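Local coordinates for PUA domain-containing protein (Aeropyrum pernix, PDB 2CX0) that is of unknown function but carries a PUA domain and probably binds RNA, perhaps in connection with translation initiation, at residues A[29-41]-A[83-95]. Residues are numbered along the deposited sequence; the frame is centred on the assembly and turned at random.
Sequences RLKPYYTRIPFSE and LKAFGVDWLKGVV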
# COMPACT_ATOMS: atom_id res chain seq x y z
N ARG A 29 4.08 12.02 10.12
CA ARG A 29 4.47 10.61 10.05
C ARG A 29 4.69 10.16 8.61
O ARG A 29 5.43 9.19 8.35
CB ARG A 29 3.41 9.76 10.73
CG ARG A 29 3.49 9.84 12.31
CD ARG A 29 2.34 9.02 12.89
NE ARG A 29 2.59 7.59 12.79
CZ ARG A 29 1.72 6.66 13.17
NH1 ARG A 29 0.55 7.05 13.64
NH2 ARG A 29 2.05 5.35 13.16
N LEU A 30 4.07 10.88 7.69
CA LEU A 30 4.19 10.57 6.27
C LEU A 30 5.37 11.29 5.61
O LEU A 30 6.02 10.76 4.71
CB LEU A 30 2.88 11.00 5.53
CG LEU A 30 1.52 10.31 5.84
CD1 LEU A 30 0.36 11.05 5.11
CD2 LEU A 30 1.57 8.86 5.37
N LYS A 31 5.69 12.49 6.08
CA LYS A 31 6.71 13.23 5.34
C LYS A 31 8.06 12.57 5.11
O LYS A 31 8.62 12.67 4.01
CB LYS A 31 6.89 14.60 5.97
CG LYS A 31 5.71 15.52 5.63
CD LYS A 31 5.84 16.83 6.40
CE LYS A 31 4.58 17.69 6.34
NZ LYS A 31 4.69 18.92 7.23
N PRO A 32 8.56 11.84 6.10
CA PRO A 32 9.85 11.19 5.92
C PRO A 32 9.87 10.04 4.97
O PRO A 32 10.95 9.69 4.49
CB PRO A 32 10.20 10.69 7.32
CG PRO A 32 9.25 11.49 8.25
CD PRO A 32 8.01 11.57 7.43
N TYR A 33 8.72 9.41 4.69
CA TYR A 33 8.72 8.20 3.86
C TYR A 33 8.21 8.22 2.42
O TYR A 33 8.29 7.21 1.73
CB TYR A 33 7.97 7.12 4.62
CG TYR A 33 8.49 6.99 6.00
CD1 TYR A 33 9.78 6.47 6.23
CD2 TYR A 33 7.71 7.38 7.11
CE1 TYR A 33 10.26 6.34 7.54
CE2 TYR A 33 8.19 7.25 8.41
CZ TYR A 33 9.45 6.73 8.62
OH TYR A 33 9.93 6.53 9.90
N TYR A 34 7.73 9.37 1.97
CA TYR A 34 7.12 9.51 0.66
C TYR A 34 7.64 10.80 0.07
O TYR A 34 8.05 11.68 0.82
CB TYR A 34 5.59 9.59 0.84
CG TYR A 34 5.06 8.33 1.47
CD1 TYR A 34 5.06 7.12 0.75
CD2 TYR A 34 4.63 8.31 2.80
CE1 TYR A 34 4.63 5.93 1.33
CE2 TYR A 34 4.21 7.12 3.40
CZ TYR A 34 4.20 5.93 2.66
OH TYR A 34 3.75 4.79 3.21
N THR A 35 7.56 10.91 -1.25
CA THR A 35 8.02 12.11 -1.92
C THR A 35 7.17 13.30 -1.50
O THR A 35 7.68 14.40 -1.30
CB THR A 35 7.92 11.93 -3.44
OG1 THR A 35 8.76 10.83 -3.84
CG2 THR A 35 8.35 13.16 -4.18
N ARG A 36 5.87 13.08 -1.39
CA ARG A 36 4.99 14.18 -0.99
C ARG A 36 3.66 13.63 -0.46
O ARG A 36 3.35 12.47 -0.70
CB ARG A 36 4.67 15.08 -2.18
CG ARG A 36 3.70 14.43 -3.17
CD ARG A 36 3.49 15.29 -4.45
NE ARG A 36 4.68 15.28 -5.28
CZ ARG A 36 4.88 14.45 -6.29
NH1 ARG A 36 3.95 13.57 -6.62
NH2 ARG A 36 6.04 14.50 -6.94
N ILE A 37 2.92 14.47 0.26
CA ILE A 37 1.59 14.10 0.72
C ILE A 37 0.74 14.20 -0.55
O ILE A 37 0.65 15.24 -1.21
CB ILE A 37 1.06 15.06 1.81
CG1 ILE A 37 1.66 14.66 3.19
CG2 ILE A 37 -0.45 14.86 1.96
CD1 ILE A 37 3.07 14.94 3.39
N PRO A 38 0.08 13.12 -0.90
CA PRO A 38 -0.76 13.03 -2.09
C PRO A 38 -2.09 13.77 -2.07
O PRO A 38 -2.65 14.05 -3.12
CB PRO A 38 -0.91 11.53 -2.25
CG PRO A 38 -0.99 11.07 -0.84
CD PRO A 38 0.08 11.86 -0.14
N PHE A 39 -2.59 14.09 -0.89
CA PHE A 39 -3.88 14.78 -0.77
C PHE A 39 -3.74 16.14 -0.14
O PHE A 39 -2.74 16.44 0.53
CB PHE A 39 -4.87 13.96 0.07
CG PHE A 39 -4.29 13.50 1.37
CD1 PHE A 39 -4.32 14.32 2.49
CD2 PHE A 39 -3.69 12.23 1.46
CE1 PHE A 39 -3.76 13.91 3.69
CE2 PHE A 39 -3.13 11.81 2.68
CZ PHE A 39 -3.16 12.64 3.78
N SER A 40 -4.77 16.96 -0.37
CA SER A 40 -4.83 18.29 0.19
C SER A 40 -5.00 18.32 1.70
O SER A 40 -5.42 17.37 2.32
CB SER A 40 -5.99 19.09 -0.39
OG SER A 40 -6.24 20.19 0.47
N GLU A 41 -4.74 19.51 2.22
CA GLU A 41 -4.76 19.89 3.63
C GLU A 41 -6.14 20.42 3.91
O GLU A 41 -6.38 21.23 4.81
CB GLU A 41 -3.69 20.98 3.77
CG GLU A 41 -2.48 20.63 2.82
CD GLU A 41 -2.00 21.77 1.88
OE1 GLU A 41 -2.78 22.70 1.56
OE2 GLU A 41 -0.82 21.68 1.45
N LEU A 83 -3.66 4.08 -3.93
CA LEU A 83 -2.84 4.28 -5.15
C LEU A 83 -3.71 4.54 -6.40
O LEU A 83 -3.32 5.25 -7.33
CB LEU A 83 -1.93 3.09 -5.39
CG LEU A 83 -0.98 2.81 -4.21
CD1 LEU A 83 0.00 1.69 -4.67
CD2 LEU A 83 -0.19 4.07 -3.69
N LYS A 84 -4.90 3.96 -6.39
CA LYS A 84 -5.82 4.17 -7.49
C LYS A 84 -6.39 5.63 -7.53
O LYS A 84 -6.38 6.32 -8.56
CB LYS A 84 -6.95 3.14 -7.40
CG LYS A 84 -7.93 3.24 -8.56
CD LYS A 84 -8.85 1.99 -8.62
CE LYS A 84 -9.90 2.09 -9.74
NZ LYS A 84 -10.85 0.90 -9.72
N ALA A 85 -6.76 6.11 -6.38
CA ALA A 85 -7.31 7.40 -6.29
C ALA A 85 -6.26 8.51 -6.42
O ALA A 85 -6.53 9.55 -7.02
CB ALA A 85 -8.13 7.51 -4.93
N PHE A 86 -5.03 8.28 -5.93
CA PHE A 86 -4.00 9.33 -5.91
C PHE A 86 -2.77 9.06 -6.77
O PHE A 86 -1.90 9.91 -6.84
CB PHE A 86 -3.57 9.56 -4.45
CG PHE A 86 -4.65 10.15 -3.60
CD1 PHE A 86 -4.98 11.51 -3.72
CD2 PHE A 86 -5.39 9.37 -2.70
CE1 PHE A 86 -6.03 12.06 -2.97
CE2 PHE A 86 -6.44 9.91 -1.96
CZ PHE A 86 -6.75 11.27 -2.11
N GLY A 87 -2.66 7.87 -7.37
CA GLY A 87 -1.52 7.60 -8.23
C GLY A 87 -0.36 7.06 -7.43
O GLY A 87 -0.52 6.82 -6.21
N VAL A 88 0.80 6.92 -8.08
CA VAL A 88 1.97 6.37 -7.41
C VAL A 88 3.14 7.29 -7.44
O VAL A 88 4.22 6.99 -6.88
CB VAL A 88 2.40 5.04 -8.09
CG1 VAL A 88 1.32 4.00 -7.82
CG2 VAL A 88 2.60 5.26 -9.65
N ASP A 89 2.96 8.44 -8.09
CA ASP A 89 4.09 9.36 -8.22
C ASP A 89 4.55 9.96 -6.88
O ASP A 89 5.66 10.41 -6.77
CB ASP A 89 3.79 10.46 -9.25
CG ASP A 89 5.04 11.23 -9.62
OD1 ASP A 89 5.90 10.63 -10.29
OD2 ASP A 89 5.17 12.43 -9.21
N TRP A 90 3.69 9.95 -5.88
CA TRP A 90 4.05 10.45 -4.56
C TRP A 90 4.91 9.47 -3.73
O TRP A 90 5.44 9.82 -2.66
CB TRP A 90 2.77 10.81 -3.81
CG TRP A 90 1.87 9.65 -3.51
CD1 TRP A 90 1.04 8.99 -4.39
CD2 TRP A 90 1.72 8.98 -2.25
NE1 TRP A 90 0.39 7.95 -3.75
CE2 TRP A 90 0.79 7.93 -2.43
CE3 TRP A 90 2.29 9.18 -0.97
CZ2 TRP A 90 0.40 7.07 -1.38
CZ3 TRP A 90 1.91 8.32 0.08
CH2 TRP A 90 0.97 7.28 -0.13
N LEU A 91 5.04 8.23 -4.20
CA LEU A 91 5.90 7.23 -3.51
C LEU A 91 7.33 7.48 -3.91
O LEU A 91 7.59 8.03 -4.99
CB LEU A 91 5.53 5.81 -3.97
CG LEU A 91 4.05 5.47 -3.72
CD1 LEU A 91 3.81 4.02 -4.38
CD2 LEU A 91 3.66 5.48 -2.25
N LYS A 92 8.28 7.08 -3.06
CA LYS A 92 9.72 7.27 -3.41
C LYS A 92 10.08 6.41 -4.64
O LYS A 92 10.95 6.76 -5.44
CB LYS A 92 10.55 6.86 -2.23
CG LYS A 92 10.46 7.90 -1.11
CD LYS A 92 11.48 7.60 -0.04
CE LYS A 92 11.44 8.63 1.09
NZ LYS A 92 12.30 9.83 0.85
N GLY A 93 9.42 5.27 -4.78
CA GLY A 93 9.71 4.45 -5.94
C GLY A 93 8.67 3.38 -6.23
O GLY A 93 7.79 3.10 -5.42
N VAL A 94 8.76 2.82 -7.43
CA VAL A 94 7.89 1.72 -7.77
C VAL A 94 8.78 0.73 -8.54
O VAL A 94 9.80 1.14 -9.13
CB VAL A 94 6.68 2.12 -8.64
CG1 VAL A 94 5.70 3.03 -7.87
CG2 VAL A 94 7.17 2.68 -9.89
N VAL A 95 8.37 -0.55 -8.54
CA VAL A 95 9.10 -1.62 -9.21
C VAL A 95 8.12 -2.23 -10.15
O VAL A 95 6.99 -2.56 -9.74
CB VAL A 95 9.58 -2.67 -8.17
CG1 VAL A 95 10.22 -3.85 -8.87
CG2 VAL A 95 10.58 -2.01 -7.17
O HOH W 1 7.67 5.82 -0.71
O HOH W 2 8.26 10.25 -6.44
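Asp-89 OD2 is gripped twice by the guanidinium of Arg-36: NH1 reaches it at 3.1 Å on the anti side, 25° out of the carboxylate plane, and NH2 comes in nearly along the C-O bond, so two nitrogens of one salt bridge share a single oxygen. The site lies where the linker after helix 80-86 runs into strand 93-97 of the PUA domain and meets the loop that follows helix 20-30 of the N-terminal pre-PUA domain. Val-88 to Leu-91 form a type I beta turn in this linker, and its third residue, Trp-90, fills the middle of the contact. With CG set between the backbone N and the carbonyl carbon (chi1 64°), the indole is swung in between Pro-38 and Leu-91 CD2. Pro-38 lies across one face, its CB making a CH-pi contact 3.6 Å from the centroid of the five-membered ring; Leu-91 CD2 lies over the opposite face, near its rim. Farther along the indole, CZ3 sits 3.4 Å from Tyr-34 CD1 over one face of the tyrosine ring, the planes inclined at 42°. Tyr-34 OH is in turn bonded to the carbonyl of Ile-76, which ties this loop to strand 76-78. With only a methyl group in place of the Trp-90 indole, as in an alanine, a gap is likely to open between Pro-38 and Leu-91 and the tyrosine ring to lose its neighbour on that face. Beyond the indole, Phe-86 continues the apolar seam, its CE1 3.8 Å from Phe-39 CB. The backbones join directly where Thr-35 N donates to Trp-90 O at 2.8 Å, and one water spans Tyr-33 O and Lys-92 N. A second water accepts from Thr-35 OG1 at 2.7 Å and donates to the carbonyl oxygens of both Asp-89 and Leu-91.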